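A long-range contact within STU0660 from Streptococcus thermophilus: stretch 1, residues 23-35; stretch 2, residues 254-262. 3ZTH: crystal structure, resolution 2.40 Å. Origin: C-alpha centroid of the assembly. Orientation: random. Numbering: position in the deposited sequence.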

# COMPACT_ATOMS: atom_id res chain seq x y z
N ILE A 23 -15.67 -0.36 39.29
CA ILE A 23 -16.96 -0.73 38.73
C ILE A 23 -17.14 -2.22 38.97
O ILE A 23 -16.35 -3.04 38.49
CB ILE A 23 -17.02 -0.41 37.22
CG1 ILE A 23 -17.01 1.11 37.03
CG2 ILE A 23 -18.28 -1.00 36.58
CD1 ILE A 23 -16.91 1.55 35.60
N VAL A 24 -18.18 -2.55 39.71
CA VAL A 24 -18.47 -3.93 40.08
C VAL A 24 -19.95 -4.23 39.82
O VAL A 24 -20.70 -3.35 39.42
CB VAL A 24 -18.16 -4.13 41.58
CG1 VAL A 24 -18.65 -5.45 42.04
CG2 VAL A 24 -16.66 -4.03 41.82
N GLY A 25 -20.38 -5.47 40.04
CA GLY A 25 -21.77 -5.79 39.80
C GLY A 25 -21.98 -7.09 39.06
O GLY A 25 -21.05 -7.62 38.46
N GLN A 26 -23.21 -7.60 39.10
CA GLN A 26 -23.51 -8.86 38.45
C GLN A 26 -23.96 -8.69 37.01
O GLN A 26 -24.06 -9.66 36.28
CB GLN A 26 -24.57 -9.62 39.25
CG GLN A 26 -24.09 -10.01 40.64
CD GLN A 26 -22.73 -10.71 40.59
OE1 GLN A 26 -22.62 -11.84 40.10
NE2 GLN A 26 -21.70 -10.04 41.09
N ASN A 27 -24.22 -7.45 36.60
CA ASN A 27 -24.66 -7.18 35.24
C ASN A 27 -23.42 -7.05 34.34
O ASN A 27 -23.07 -5.96 33.89
CB ASN A 27 -25.47 -5.89 35.20
CG ASN A 27 -26.20 -5.71 33.88
OD1 ASN A 27 -25.77 -6.22 32.84
ND2 ASN A 27 -27.31 -4.98 33.93
N ASN A 28 -22.76 -8.18 34.09
CA ASN A 28 -21.55 -8.20 33.27
C ASN A 28 -21.68 -7.56 31.89
O ASN A 28 -20.77 -6.85 31.45
CB ASN A 28 -21.03 -9.63 33.16
CG ASN A 28 -20.50 -10.15 34.48
OD1 ASN A 28 -20.42 -9.40 35.46
ND2 ASN A 28 -20.14 -11.43 34.53
N GLU A 29 -22.79 -7.78 31.22
CA GLU A 29 -23.00 -7.21 29.90
C GLU A 29 -22.97 -5.69 29.98
O GLU A 29 -22.32 -5.02 29.19
CB GLU A 29 -24.33 -7.69 29.33
CG GLU A 29 -24.49 -9.21 29.39
CD GLU A 29 -25.18 -9.71 30.66
OE1 GLU A 29 -24.78 -9.33 31.79
OE2 GLU A 29 -26.14 -10.49 30.52
N LEU A 30 -23.68 -5.14 30.96
CA LEU A 30 -23.71 -3.70 31.11
C LEU A 30 -22.31 -3.17 31.42
O LEU A 30 -21.90 -2.14 30.88
CB LEU A 30 -24.70 -3.29 32.21
CG LEU A 30 -24.77 -1.80 32.52
CD1 LEU A 30 -25.31 -1.03 31.34
CD2 LEU A 30 -25.65 -1.58 33.74
N LYS A 31 -21.58 -3.88 32.28
CA LYS A 31 -20.22 -3.46 32.63
C LYS A 31 -19.39 -3.43 31.36
O LYS A 31 -18.64 -2.49 31.11
CB LYS A 31 -19.57 -4.43 33.64
CG LYS A 31 -20.20 -4.38 35.04
CD LYS A 31 -19.36 -5.07 36.12
CE LYS A 31 -19.38 -6.57 35.99
NZ LYS A 31 -18.66 -7.21 37.12
N TYR A 32 -19.56 -4.47 30.55
CA TYR A 32 -18.81 -4.56 29.31
C TYR A 32 -19.15 -3.43 28.36
O TYR A 32 -18.26 -2.85 27.74
CB TYR A 32 -19.06 -5.91 28.63
CG TYR A 32 -18.09 -6.16 27.50
CD1 TYR A 32 -16.85 -6.75 27.74
CD2 TYR A 32 -18.40 -5.80 26.19
CE1 TYR A 32 -15.94 -6.96 26.72
CE2 TYR A 32 -17.50 -6.00 25.15
CZ TYR A 32 -16.27 -6.59 25.43
OH TYR A 32 -15.36 -6.82 24.41
N TYR A 33 -20.44 -3.13 28.24
CA TYR A 33 -20.89 -2.07 27.37
C TYR A 33 -20.30 -0.74 27.84
O TYR A 33 -19.85 0.06 27.03
CB TYR A 33 -22.42 -1.98 27.39
CG TYR A 33 -22.92 -0.74 26.70
CD1 TYR A 33 -23.01 -0.69 25.31
CD2 TYR A 33 -23.25 0.40 27.43
CE1 TYR A 33 -23.41 0.49 24.65
CE2 TYR A 33 -23.65 1.58 26.78
CZ TYR A 33 -23.73 1.61 25.40
OH TYR A 33 -24.13 2.76 24.75
N THR A 34 -20.32 -0.52 29.14
CA THR A 34 -19.80 0.70 29.72
C THR A 34 -18.32 0.81 29.38
O THR A 34 -17.83 1.89 29.02
CB THR A 34 -20.01 0.72 31.23
OG1 THR A 34 -21.40 0.51 31.51
CG2 THR A 34 -19.60 2.05 31.82
N TRP A 35 -17.60 -0.31 29.48
CA TRP A 35 -16.17 -0.33 29.15
C TRP A 35 -15.95 -0.02 27.66
O TRP A 35 -15.05 0.73 27.30
CB TRP A 35 -15.54 -1.70 29.46
CG TRP A 35 -14.15 -1.79 28.91
CD1 TRP A 35 -13.04 -1.17 29.40
CD2 TRP A 35 -13.75 -2.40 27.67
NE1 TRP A 35 -11.98 -1.35 28.54
CE2 TRP A 35 -12.38 -2.10 27.47
CE3 TRP A 35 -14.42 -3.17 26.70
CZ2 TRP A 35 -11.66 -2.53 26.35
CZ3 TRP A 35 -13.70 -3.60 25.58
CH2 TRP A 35 -12.34 -3.28 25.42
N VAL A 254 -17.16 3.54 44.24
CA VAL A 254 -17.39 2.13 43.98
C VAL A 254 -18.77 2.13 43.34
O VAL A 254 -19.76 2.41 44.00
CB VAL A 254 -17.43 1.31 45.26
CG1 VAL A 254 -17.91 -0.09 44.96
CG2 VAL A 254 -16.05 1.27 45.89
N ASN A 255 -18.82 1.84 42.05
CA ASN A 255 -20.08 1.82 41.33
C ASN A 255 -20.60 0.40 41.14
O ASN A 255 -19.91 -0.45 40.56
CB ASN A 255 -19.89 2.52 39.97
CG ASN A 255 -19.67 4.02 40.12
OD1 ASN A 255 -20.62 4.80 40.24
ND2 ASN A 255 -18.41 4.43 40.12
N ILE A 256 -21.81 0.16 41.62
CA ILE A 256 -22.43 -1.16 41.51
C ILE A 256 -23.33 -1.17 40.29
O ILE A 256 -24.28 -0.39 40.21
CB ILE A 256 -23.30 -1.47 42.74
CG1 ILE A 256 -22.52 -1.18 44.02
CG2 ILE A 256 -23.74 -2.94 42.70
CD1 ILE A 256 -23.35 -1.31 45.28
N LEU A 257 -23.02 -2.04 39.33
CA LEU A 257 -23.82 -2.17 38.12
C LEU A 257 -24.50 -3.54 38.08
O LEU A 257 -23.92 -4.52 37.62
CB LEU A 257 -22.93 -2.01 36.89
CG LEU A 257 -22.97 -0.63 36.21
CD1 LEU A 257 -22.61 0.44 37.23
CD2 LEU A 257 -22.02 -0.58 35.01
N SER A 258 -25.74 -3.61 38.58
CA SER A 258 -26.47 -4.88 38.59
C SER A 258 -27.86 -4.72 37.99
O SER A 258 -28.00 -4.20 36.89
CB SER A 258 -26.59 -5.44 40.02
OG SER A 258 -25.36 -5.99 40.49
N ASP A 259 -28.89 -5.18 38.69
CA ASP A 259 -30.25 -5.02 38.18
C ASP A 259 -30.57 -3.53 38.22
O ASP A 259 -31.57 -3.08 37.66
CB ASP A 259 -31.26 -5.81 39.00
CG ASP A 259 -31.05 -7.30 38.91
OD1 ASP A 259 -30.61 -7.79 37.85
OD2 ASP A 259 -31.34 -8.00 39.90
N GLN A 260 -29.71 -2.79 38.91
CA GLN A 260 -29.86 -1.34 39.02
C GLN A 260 -28.46 -0.76 39.18
O GLN A 260 -27.50 -1.49 39.44
CB GLN A 260 -30.74 -0.98 40.21
CG GLN A 260 -32.08 -0.38 39.80
CD GLN A 260 -33.23 -0.88 40.66
OE1 GLN A 260 -33.18 -0.82 41.89
NE2 GLN A 260 -34.28 -1.38 40.00
N VAL A 261 -28.35 0.55 39.00
CA VAL A 261 -27.07 1.22 39.14
C VAL A 261 -27.06 2.21 40.30
O VAL A 261 -27.92 3.09 40.39
CB VAL A 261 -26.68 1.96 37.83
CG1 VAL A 261 -25.37 2.73 38.02
CG2 VAL A 261 -26.51 0.96 36.70
N GLU A 262 -26.08 2.06 41.19
CA GLU A 262 -25.92 2.94 42.34
C GLU A 262 -24.45 2.93 42.73
O GLU A 262 -23.72 1.99 42.40
CB GLU A 262 -26.71 2.41 43.55
CG GLU A 262 -28.19 2.12 43.32
CD GLU A 262 -29.07 3.38 43.27
OE1 GLU A 262 -28.56 4.50 43.49
OE2 GLU A 262 -30.29 3.22 43.00

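The contact begins as parallel pairing of two short strands and ends as a leucine filling the hollow beneath a helix. Ile23 pairs with Asn255 and Val24 with Ile256, at CA-CA separations of 4.8 and 5.0 Å. Two nearly linear hydrogen bonds fix this register: Val24 N to Asn255 O (2.9 Å, 177° at the hydrogen) and Leu257 N to Val24 O (2.7 Å, 166°). Val24 thus donates and accepts, bonding to the residues flanking Ile256, as parallel pairing requires. Ile23 and Asn255 share one face of the sheet, where Ile23 CG1 lies 4.4 Å from Asn255 CB; the amide of Asn255 is satisfied elsewhere in the structure. Val24 and Ile256 occupy the other face.

Beyond the pair, stretch 1 passes close to the end of the second strand at Gly25, whose CA is 3.3 Å from Leu257 O in a CA-H...O contact. There is no room here for a side chain: an ideal CB on Gly25 would sit 2.0 Å from Leu257 O. The phi/psi of 136/164° would also jam a CB against the preceding carbonyl oxygen, so glycine suits both the packing and the backbone.

The turn that follows is clamped to Leu257 and Ser258. Gln26 N donates to Ser258 OG (3.0 Å, 176°), and Asn27 N to Leu257 O (3.1 Å, 150°). Asn27 points its CB toward stretch 2 and, with chi1 in the t well, uses both ends of its amide: ND2 donates to Ser258 O (3.1 Å, 165°), while OD1 accepts from Leu30 N (3.0 Å, 155°) and caps the helix. Asparagine fits because one group supplies both donor and acceptor.

The principal bump is Leu257, with 120 Å² covered by stretch 1, the largest share of any residue in the 499 Å² buried between the two stretches. Its side chain enters a hollow bordered by Ile23, Leu30, Lys31 and Thr34: Leu257 CD2 is 4.1 Å from Ile23 CG2 and 3.7 Å from Thr34 OG1, Leu257 CG is 3.8 Å from Leu30 CD2, and Leu257 CB is 4.1 Å from Lys31 CG. Leu30 CD2 also reaches Val261 CG2 at 4.0 Å, extending the apolar patch.

The polar groups of two wall residues are satisfied within stretch 1. Lys31 lends aliphatic CG to the hollow while its NZ donates to Gly25 O (2.8 Å), tying the helix to the turn; Thr34 OG1 donates to Leu30 O (2.8 Å), so its hydroxyl can border the leucine without lacking a partner.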